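Local structure of response regulator receiver protein (Desulfuromonas acetoxidans, 2ZAY) at residues Trp8-Leu13 against His52-Ile57; Ser29-Asp34 against Arg121-Leu126. The protein is a receiver domain of a bacterial response regulator, a signalling module that probably accepts a phosphoryl group to switch its output. All coordinates share one frame; numbering follows the deposited sequence.

Interaction 1. Residues Trp8-Leu13 against His52-Ile57; sequences WWRIML and HPHLII
The side chains of His54 and Arg10 both leave the backbone with CG anti to the carbonyl carbon (His54 chi1 -68°); a bend at chi3 of Arg10 sets NE, and the guanidinium lies with one face toward His54 CE1. The two planes are only 15° apart, with His54 CE1 offset toward the rim of the guanidinium. Across the other face of the imidazole comes Trp9, whose six-membered ring presents its edge in a T-shaped stack with the planes at 75°; Trp9 CE3 is 3.5 Å from His54 CG. Tyr130 also packs edge-to-face with both rings.

Polar bonds fix this end of the contact. Arg10 N donates to His54 ND1 at 2.9 Å, close to the imidazole plane, while His54 N returns a 2.8 Å bond to Arg10 O. Arg10 NH1 reaches His52 O at 2.9 Å, just past the C-terminal end of helix 41-51.

Farther on, the segments become neighbouring parallel strands. Met12 N binds Leu55 O at 3.1 Å and Met12 O accepts from Ile57 N at 2.8 Å. Leu13 CD1 rests 3.6 Å from Ile57 CG2 on the face shared with Ile11 and Leu55, which helix 115-129 packs against. On the other face, Met12 CB meets Pro53 CB at 3.9 Å, and helix 41-51 covers the methionine.

As an acceptor, ND1 carries no proton in this arrangement, so a neutral His54 would have its hydrogen on NE2. The adjacent guanidinium would probably disfavour further protonation, which is consistent with ND1 accepting the backbone N-H of Arg10, a side-chain bond placed just before the strand pairing begins.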
ATOM      1  N   TRP A   8      16.199  -7.131   3.266  1.00 46.12           N
ATOM      2  CA  TRP A   8      15.735  -6.923   1.860  1.00 46.08           C
ATOM      3  C   TRP A   8      14.211  -6.937   1.826  1.00 42.72           C
ATOM      4  O   TRP A   8      13.601  -7.986   1.616  1.00 43.10           O
ATOM      5  CB  TRP A   8      16.280  -8.035   0.955  1.00 50.35           C
ATOM      6  CG  TRP A   8      16.047  -7.794  -0.515  1.00 55.25           C
ATOM      7  CD1 TRP A   8      14.842  -7.672  -1.151  1.00 55.84           C
ATOM      8  CD2 TRP A   8      17.050  -7.633  -1.528  1.00 57.20           C
ATOM      9  NE1 TRP A   8      15.032  -7.443  -2.493  1.00 56.13           N
ATOM     10  CE2 TRP A   8      16.378  -7.413  -2.752  1.00 57.96           C
ATOM     11  CE3 TRP A   8      18.453  -7.651  -1.520  1.00 58.62           C
ATOM     12  CZ2 TRP A   8      17.062  -7.214  -3.960  1.00 57.97           C
ATOM     13  CZ3 TRP A   8      19.132  -7.453  -2.720  1.00 58.74           C
ATOM     14  CH2 TRP A   8      18.433  -7.237  -3.924  1.00 58.85           C
ATOM     15  N   TRP A   9      13.600  -5.776   2.042  1.00 38.64           N
ATOM     16  CA  TRP A   9      12.144  -5.679   2.038  1.00 32.40           C
ATOM     17  C   TRP A   9      11.607  -4.967   0.797  1.00 29.43           C
ATOM     18  O   TRP A   9      11.883  -3.781   0.581  1.00 29.62           O
ATOM     19  CB  TRP A   9      11.657  -4.949   3.289  1.00 31.20           C
ATOM     20  CG  TRP A   9      11.955  -5.663   4.588  1.00 31.96           C
ATOM     21  CD1 TRP A   9      12.879  -5.306   5.527  1.00 32.48           C
ATOM     22  CD2 TRP A   9      11.302  -6.836   5.095  1.00 30.44           C
ATOM     23  NE1 TRP A   9      12.838  -6.178   6.591  1.00 31.81           N
ATOM     24  CE2 TRP A   9      11.880  -7.127   6.351  1.00 30.58           C
ATOM     25  CE3 TRP A   9      10.284  -7.668   4.610  1.00 29.61           C
ATOM     26  CZ2 TRP A   9      11.474  -8.213   7.132  1.00 31.31           C
ATOM     27  CZ3 TRP A   9       9.878  -8.753   5.389  1.00 30.92           C
ATOM     28  CH2 TRP A   9      10.474  -9.013   6.637  1.00 31.09           C
ATOM     29  N   ARG A  10      10.839  -5.695  -0.012  1.00 25.61           N
ATOM     30  CA  ARG A  10      10.243  -5.132  -1.219  1.00 24.16           C
ATOM     31  C   ARG A  10       8.902  -4.548  -0.814  1.00 23.43           C
ATOM     32  O   ARG A  10       8.066  -5.248  -0.244  1.00 21.00           O
ATOM     33  CB  ARG A  10       9.995  -6.211  -2.279  1.00 23.82           C
ATOM     34  CG  ARG A  10      11.224  -7.011  -2.687  1.00 28.91           C
ATOM     35  CD  ARG A  10      10.822  -8.249  -3.502  1.00 31.66           C
ATOM     36  NE  ARG A  10      11.736  -9.353  -3.231  1.00 38.72           N
ATOM     37  CZ  ARG A  10      11.393 -10.487  -2.634  1.00 38.39           C
ATOM     38  NH1 ARG A  10      10.143 -10.696  -2.239  1.00 36.10           N
ATOM     39  NH2 ARG A  10      12.316 -11.416  -2.419  1.00 44.59           N
ATOM     40  N   ILE A  11       8.694  -3.273  -1.116  1.00 22.83           N
ATOM     41  CA  ILE A  11       7.444  -2.611  -0.774  1.00 22.34           C
ATOM     42  C   ILE A  11       6.848  -1.991  -2.034  1.00 23.77           C
ATOM     43  O   ILE A  11       7.484  -1.146  -2.654  1.00 24.45           O
ATOM     44  CB  ILE A  11       7.683  -1.479   0.259  1.00 23.61           C
ATOM     45  CG1 ILE A  11       8.408  -2.028   1.491  1.00 22.39           C
ATOM     46  CG2 ILE A  11       6.352  -0.845   0.657  1.00 24.26           C
ATOM     47  CD1 ILE A  11       7.575  -2.963   2.350  1.00 25.21           C
ATOM     48  N   MET A  12       5.650  -2.410  -2.428  1.00 21.46           N
ATOM     49  CA  MET A  12       5.031  -1.810  -3.608  1.00 23.43           C
ATOM     50  C   MET A  12       4.116  -0.677  -3.165  1.00 23.60           C
ATOM     51  O   MET A  12       3.327  -0.835  -2.238  1.00 25.77           O
ATOM     52  CB  MET A  12       4.224  -2.840  -4.412  1.00 23.53           C
ATOM     53  CG  MET A  12       3.459  -2.232  -5.614  1.00 25.13           C
ATOM     54  SD  MET A  12       2.562  -3.440  -6.681  1.00 21.40           S
ATOM     55  CE  MET A  12       3.827  -4.295  -7.297  1.00 26.23           C
ATOM     56  N   LEU A  13       4.239   0.473  -3.821  1.00 22.17           N
ATOM     57  CA  LEU A  13       3.403   1.630  -3.505  1.00 23.66           C
ATOM     58  C   LEU A  13       2.582   2.000  -4.745  1.00 22.72           C
ATOM     59  O   LEU A  13       3.146   2.220  -5.813  1.00 24.33           O
ATOM     60  CB  LEU A  13       4.292   2.805  -3.094  1.00 24.74           C
ATOM     61  CG  LEU A  13       3.644   4.168  -2.867  1.00 29.61           C
ATOM     62  CD1 LEU A  13       2.631   4.072  -1.739  1.00 29.40           C
ATOM     63  CD2 LEU A  13       4.730   5.191  -2.529  1.00 29.78           C
ATOM     64  N   HIS A  52       6.489  -9.933  -6.310  1.00 22.91           N
ATOM     65  CA  HIS A  52       6.252 -10.464  -4.970  1.00 19.43           C
ATOM     66  C   HIS A  52       6.637  -9.514  -3.830  1.00 19.78           C
ATOM     67  O   HIS A  52       7.473  -9.857  -2.981  1.00 20.04           O
ATOM     68  CB  HIS A  52       7.037 -11.770  -4.810  1.00 20.65           C
ATOM     69  CG  HIS A  52       6.843 -12.729  -5.941  1.00 21.73           C
ATOM     70  ND1 HIS A  52       5.734 -13.540  -6.049  1.00 22.32           N
ATOM     71  CD2 HIS A  52       7.591 -12.966  -7.044  1.00 22.29           C
ATOM     72  CE1 HIS A  52       5.806 -14.235  -7.171  1.00 22.35           C
ATOM     73  NE2 HIS A  52       6.923 -13.904  -7.794  1.00 22.44           N
ATOM     74  N   PRO A  53       6.041  -8.312  -3.783  1.00 19.35           N
ATOM     75  CA  PRO A  53       6.396  -7.399  -2.691  1.00 18.35           C
ATOM     76  C   PRO A  53       6.033  -8.031  -1.345  1.00 19.62           C
ATOM     77  O   PRO A  53       5.108  -8.842  -1.276  1.00 18.35           O
ATOM     78  CB  PRO A  53       5.548  -6.164  -2.986  1.00 19.83           C
ATOM     79  CG  PRO A  53       4.323  -6.755  -3.662  1.00 19.54           C
ATOM     80  CD  PRO A  53       4.955  -7.754  -4.608  1.00 17.78           C
ATOM     81  N   HIS A  54       6.755  -7.670  -0.287  1.00 18.23           N
ATOM     82  CA  HIS A  54       6.458  -8.210   1.041  1.00 20.07           C
ATOM     83  C   HIS A  54       5.229  -7.514   1.612  1.00 19.79           C
ATOM     84  O   HIS A  54       4.523  -8.058   2.463  1.00 20.85           O
ATOM     85  CB  HIS A  54       7.629  -7.996   2.004  1.00 21.04           C
ATOM     86  CG  HIS A  54       8.847  -8.798   1.670  1.00 22.77           C
ATOM     87  ND1 HIS A  54       9.865  -8.309   0.880  1.00 21.52           N
ATOM     88  CD2 HIS A  54       9.209 -10.057   2.016  1.00 24.78           C
ATOM     89  CE1 HIS A  54      10.804  -9.231   0.755  1.00 24.91           C
ATOM     90  NE2 HIS A  54      10.430 -10.302   1.434  1.00 23.86           N
ATOM     91  N   LEU A  55       4.989  -6.295   1.148  1.00 19.71           N
ATOM     92  CA  LEU A  55       3.849  -5.520   1.617  1.00 19.64           C
ATOM     93  C   LEU A  55       3.445  -4.529   0.535  1.00 19.14           C
ATOM     94  O   LEU A  55       4.287  -4.049  -0.221  1.00 19.79           O
ATOM     95  CB  LEU A  55       4.210  -4.795   2.919  1.00 21.50           C
ATOM     96  CG  LEU A  55       3.075  -4.002   3.570  1.00 22.27           C
ATOM     97  CD1 LEU A  55       3.264  -3.970   5.080  1.00 28.54           C
ATOM     98  CD2 LEU A  55       3.051  -2.607   2.994  1.00 26.17           C
ATOM     99  N   ILE A  56       2.154  -4.224   0.469  1.00 17.78           N
ATOM    100  CA  ILE A  56       1.643  -3.312  -0.544  1.00 18.28           C
ATOM    101  C   ILE A  56       0.945  -2.136   0.106  1.00 19.17           C
ATOM    102  O   ILE A  56       0.213  -2.295   1.084  1.00 19.34           O
ATOM    103  CB  ILE A  56       0.654  -4.053  -1.484  1.00 17.77           C
ATOM    104  CG1 ILE A  56       1.403  -5.169  -2.226  1.00 17.02           C
ATOM    105  CG2 ILE A  56       0.006  -3.072  -2.463  1.00 16.05           C
ATOM    106  CD1 ILE A  56       0.505  -6.118  -2.986  1.00 19.99           C
ATOM    107  N   ILE A  57       1.200  -0.945  -0.423  1.00 18.64           N
ATOM    108  CA  ILE A  57       0.578   0.267   0.097  1.00 19.61           C
ATOM    109  C   ILE A  57      -0.178   0.865  -1.086  1.00 20.35           C
ATOM    110  O   ILE A  57       0.416   1.143  -2.127  1.00 20.41           O
ATOM    111  CB  ILE A  57       1.635   1.286   0.563  1.00 19.98           C
ATOM    112  CG1 ILE A  57       2.480   0.695   1.691  1.00 23.27           C
ATOM    113  CG2 ILE A  57       0.955   2.569   1.011  1.00 21.96           C
ATOM    114  CD1 ILE A  57       3.692   1.559   2.057  1.00 22.22           C
TER

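Interaction 2. Residues Ser29-Asp34 against Arg121-Leu126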
ATOM      1  N   SER A  29      13.578   4.662   1.387  1.00 33.90           N
ATOM      2  CA  SER A  29      14.696   4.015   0.714  1.00 37.27           C
ATOM      3  C   SER A  29      15.840   4.018   1.702  1.00 38.11           C
ATOM      4  O   SER A  29      16.502   3.006   1.920  1.00 39.62           O
ATOM      5  CB  SER A  29      15.095   4.799  -0.541  1.00 38.36           C
ATOM      6  OG  SER A  29      13.972   5.036  -1.374  1.00 42.39           O
ATOM      7  N   GLN A  30      16.049   5.177   2.310  1.00 40.68           N
ATOM      8  CA  GLN A  30      17.099   5.364   3.296  1.00 42.91           C
ATOM      9  C   GLN A  30      16.922   4.385   4.450  1.00 43.00           C
ATOM     10  O   GLN A  30      17.892   3.943   5.060  1.00 42.31           O
ATOM     11  CB  GLN A  30      17.042   6.803   3.814  1.00 45.17           C
ATOM     12  CG  GLN A  30      18.028   7.124   4.915  1.00 45.70           C
ATOM     13  CD  GLN A  30      18.016   8.598   5.267  1.00 45.49           C
ATOM     14  OE1 GLN A  30      18.173   9.453   4.394  1.00 44.84           O
ATOM     15  NE2 GLN A  30      17.835   8.903   6.545  1.00 45.03           N
ATOM     16  N   GLU A  31      15.666   4.054   4.732  1.00 43.10           N
ATOM     17  CA  GLU A  31      15.307   3.136   5.804  1.00 43.10           C
ATOM     18  C   GLU A  31      15.677   1.702   5.431  1.00 42.28           C
ATOM     19  O   GLU A  31      15.709   0.819   6.286  1.00 43.37           O
ATOM     20  CB  GLU A  31      13.802   3.222   6.066  1.00 45.01           C
ATOM     21  CG  GLU A  31      13.372   2.823   7.462  1.00 49.96           C
ATOM     22  CD  GLU A  31      13.585   3.932   8.475  1.00 52.51           C
ATOM     23  OE1 GLU A  31      13.189   3.755   9.645  1.00 55.48           O
ATOM     24  OE2 GLU A  31      14.145   4.985   8.102  1.00 54.28           O
ATOM     25  N   GLY A  32      15.943   1.470   4.149  1.00 40.35           N
ATOM     26  CA  GLY A  32      16.302   0.137   3.699  1.00 37.68           C
ATOM     27  C   GLY A  32      15.211  -0.569   2.911  1.00 35.82           C
ATOM     28  O   GLY A  32      15.336  -1.750   2.591  1.00 37.12           O
ATOM     29  N   PHE A  33      14.136   0.141   2.599  1.00 32.76           N
ATOM     30  CA  PHE A  33      13.042  -0.450   1.840  1.00 30.49           C
ATOM     31  C   PHE A  33      13.293  -0.303   0.343  1.00 30.71           C
ATOM     32  O   PHE A  33      13.770   0.732  -0.116  1.00 28.81           O
ATOM     33  CB  PHE A  33      11.708   0.217   2.204  1.00 29.41           C
ATOM     34  CG  PHE A  33      11.297   0.010   3.637  1.00 30.38           C
ATOM     35  CD1 PHE A  33      11.063  -1.273   4.127  1.00 32.04           C
ATOM     36  CD2 PHE A  33      11.155   1.095   4.496  1.00 30.13           C
ATOM     37  CE1 PHE A  33      10.694  -1.474   5.457  1.00 32.95           C
ATOM     38  CE2 PHE A  33      10.787   0.909   5.828  1.00 34.01           C
ATOM     39  CZ  PHE A  33      10.555  -0.382   6.312  1.00 34.46           C
ATOM     40  N   ASP A  34      12.984  -1.357  -0.405  1.00 30.56           N
ATOM     41  CA  ASP A  34      13.135  -1.355  -1.855  1.00 31.24           C
ATOM     42  C   ASP A  34      11.745  -0.987  -2.375  1.00 30.32           C
ATOM     43  O   ASP A  34      10.856  -1.836  -2.421  1.00 27.13           O
ATOM     44  CB  ASP A  34      13.525  -2.752  -2.342  1.00 31.70           C
ATOM     45  CG  ASP A  34      13.867  -2.784  -3.819  1.00 35.48           C
ATOM     46  OD1 ASP A  34      13.616  -1.778  -4.522  1.00 34.52           O
ATOM     47  OD2 ASP A  34      14.384  -3.824  -4.275  1.00 36.21           O
ATOM     48  N   ARG A 121       4.810   2.252  10.692  1.00 22.97           N
ATOM     49  CA  ARG A 121       3.608   1.467  10.376  1.00 23.37           C
ATOM     50  C   ARG A 121       3.960   0.251   9.520  1.00 22.39           C
ATOM     51  O   ARG A 121       3.439  -0.845   9.730  1.00 22.58           O
ATOM     52  CB  ARG A 121       2.586   2.350   9.649  1.00 23.62           C
ATOM     53  CG  ARG A 121       1.891   3.370  10.552  1.00 25.87           C
ATOM     54  CD  ARG A 121       0.751   2.717  11.308  1.00 27.54           C
ATOM     55  NE  ARG A 121       0.164   3.576  12.336  1.00 25.30           N
ATOM     56  CZ  ARG A 121      -0.823   3.188  13.136  1.00 25.05           C
ATOM     57  NH1 ARG A 121      -1.325   1.967  13.011  1.00 25.24           N
ATOM     58  NH2 ARG A 121      -1.297   4.005  14.068  1.00 22.60           N
ATOM     59  N   ILE A 122       4.845   0.456   8.553  1.00 21.36           N
ATOM     60  CA  ILE A 122       5.308  -0.616   7.680  1.00 22.60           C
ATOM     61  C   ILE A 122       6.053  -1.648   8.522  1.00 22.82           C
ATOM     62  O   ILE A 122       5.758  -2.843   8.466  1.00 21.13           O
ATOM     63  CB  ILE A 122       6.268  -0.069   6.590  1.00 22.18           C
ATOM     64  CG1 ILE A 122       5.484   0.820   5.620  1.00 22.77           C
ATOM     65  CG2 ILE A 122       6.954  -1.221   5.849  1.00 24.58           C
ATOM     66  CD1 ILE A 122       6.337   1.462   4.534  1.00 23.55           C
ATOM     67  N   LYS A 123       7.005  -1.178   9.324  1.00 23.81           N
ATOM     68  CA  LYS A 123       7.797  -2.071  10.164  1.00 25.07           C
ATOM     69  C   LYS A 123       6.964  -2.875  11.148  1.00 25.91           C
ATOM     70  O   LYS A 123       7.220  -4.056  11.357  1.00 23.41           O
ATOM     71  CB  LYS A 123       8.859  -1.281  10.935  1.00 28.04           C
ATOM     72  CG  LYS A 123      10.005  -0.782  10.071  1.00 30.50           C
ATOM     73  CD  LYS A 123      10.925   0.141  10.864  1.00 35.39           C
ATOM     74  CE  LYS A 123      12.105   0.597  10.018  1.00 39.08           C
ATOM     75  NZ  LYS A 123      13.019   1.483  10.790  1.00 42.85           N
ATOM     76  N   ARG A 124       5.959  -2.246  11.750  1.00 25.69           N
ATOM     77  CA  ARG A 124       5.140  -2.966  12.712  1.00 27.52           C
ATOM     78  C   ARG A 124       4.457  -4.163  12.059  1.00 26.34           C
ATOM     79  O   ARG A 124       4.423  -5.252  12.627  1.00 25.30           O
ATOM     80  CB  ARG A 124       4.080  -2.052  13.328  1.00 30.75           C
ATOM     81  CG  ARG A 124       3.461  -2.657  14.577  1.00 36.14           C
ATOM     82  CD  ARG A 124       4.503  -2.769  15.691  1.00 37.72           C
ATOM     83  NE  ARG A 124       4.088  -3.660  16.772  1.00 41.86           N
ATOM     84  CZ  ARG A 124       4.075  -4.987  16.684  1.00 45.10           C
ATOM     85  NH1 ARG A 124       4.459  -5.581  15.560  1.00 43.94           N
ATOM     86  NH2 ARG A 124       3.687  -5.721  17.720  1.00 42.97           N
ATOM     87  N   VAL A 125       3.918  -3.949  10.864  1.00 24.76           N
ATOM     88  CA  VAL A 125       3.233  -4.998  10.126  1.00 25.08           C
ATOM     89  C   VAL A 125       4.205  -6.091   9.706  1.00 24.54           C
ATOM     90  O   VAL A 125       3.891  -7.278   9.791  1.00 27.08           O
ATOM     91  CB  VAL A 125       2.542  -4.427   8.868  1.00 24.77           C
ATOM     92  CG1 VAL A 125       2.064  -5.561   7.969  1.00 25.48           C
ATOM     93  CG2 VAL A 125       1.365  -3.569   9.281  1.00 23.76           C
ATOM     94  N   LEU A 126       5.383  -5.687   9.245  1.00 24.16           N
ATOM     95  CA  LEU A 126       6.384  -6.652   8.818  1.00 25.23           C
ATOM     96  C   LEU A 126       6.843  -7.491  10.012  1.00 27.65           C
ATOM     97  O   LEU A 126       7.022  -8.695   9.890  1.00 25.78           O
ATOM     98  CB  LEU A 126       7.583  -5.938   8.185  1.00 23.73           C
ATOM     99  CG  LEU A 126       7.335  -5.168   6.879  1.00 24.62           C
ATOM    100  CD1 LEU A 126       8.654  -4.548   6.388  1.00 23.71           C
ATOM    101  CD2 LEU A 126       6.766  -6.112   5.817  1.00 22.15           C
TER
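Glu31 OE1 is gripped by two groups of the C-terminal helix: Lys123 NZ, in a salt bridge, and Ser119 OG, through a weak hydrogen bond. The bridge measures 2.5 Å between Glu31 OE1 and Lys123 NZ, short enough that its exact length is doubtful. The ammonium approaches on the anti side of the carboxylate, 23° out of its plane. A bend at chi2 of Glu31 (80°) sets CD to one side of its chain, whereas Lys123 is extended beyond CG; the two side chains cross at about a right angle. Their aliphatic parts also touch, with Glu31 CG 3.6 Å from Lys123 CE. An alanine in place of Glu31 would probably leave the Lys123 ammonium without this opposing charge and its long chain freer to turn.

Beneath the bridge, the ring of Phe33 reaches toward the same helix. Its CZ atom lies 3.7 Å from Ile122 CG2, and Lys123 CG comes up to the ring edge, in plane, 3.8 Å from Phe33 CZ. Leu126 CD1 sits 3.8 Å from Phe33 CE1, one helical turn beyond Ile122. Both Ile122 and Leu126 slide past the phenylalanine in opposite directions to it, and the outer end of the ring, CZ and CE1, lies against the side chains of Ile122, Lys123 and Leu126. Leu28 of helix 22-31 packs on Phe33 and Ile122 alike, and Trp9 and Ile11 of the adjacent strand also touch Phe33.

Gly32, with positive phi, ends helix 22-31 in a Schellman motif, after which the chain leads on to strand 33-38. Helices 22-31 and 115-129 thus pack side by side on one face of the parallel sheet, the arrangement of the first and last helices in the CheY-like receiver fold.

Interaction 1 joins two strands inside the central sheet, whereas interaction 2 brings an outer strand and the helix before it against the C-terminal helix. They meet directly: strand 9-14 pairs with Leu55-Ile57 on one flank and, through probable hydrogen bonds of Asp34 N to Trp9 O and of Ile11 N to Asp34 O, with strand 33-38 on the other. Helix 115-129 spans both, setting Ile122 against Ile57 and Val125 against Leu55. Backbone bonds dominate the strand pairing, with buried aliphatic side chains at one end and partly exposed His54, Arg10 and Trp9 at the other. Where the sheet meets the C-terminal helix, apolar packing around Phe33 lies beside one salt bridge of partly exposed residues.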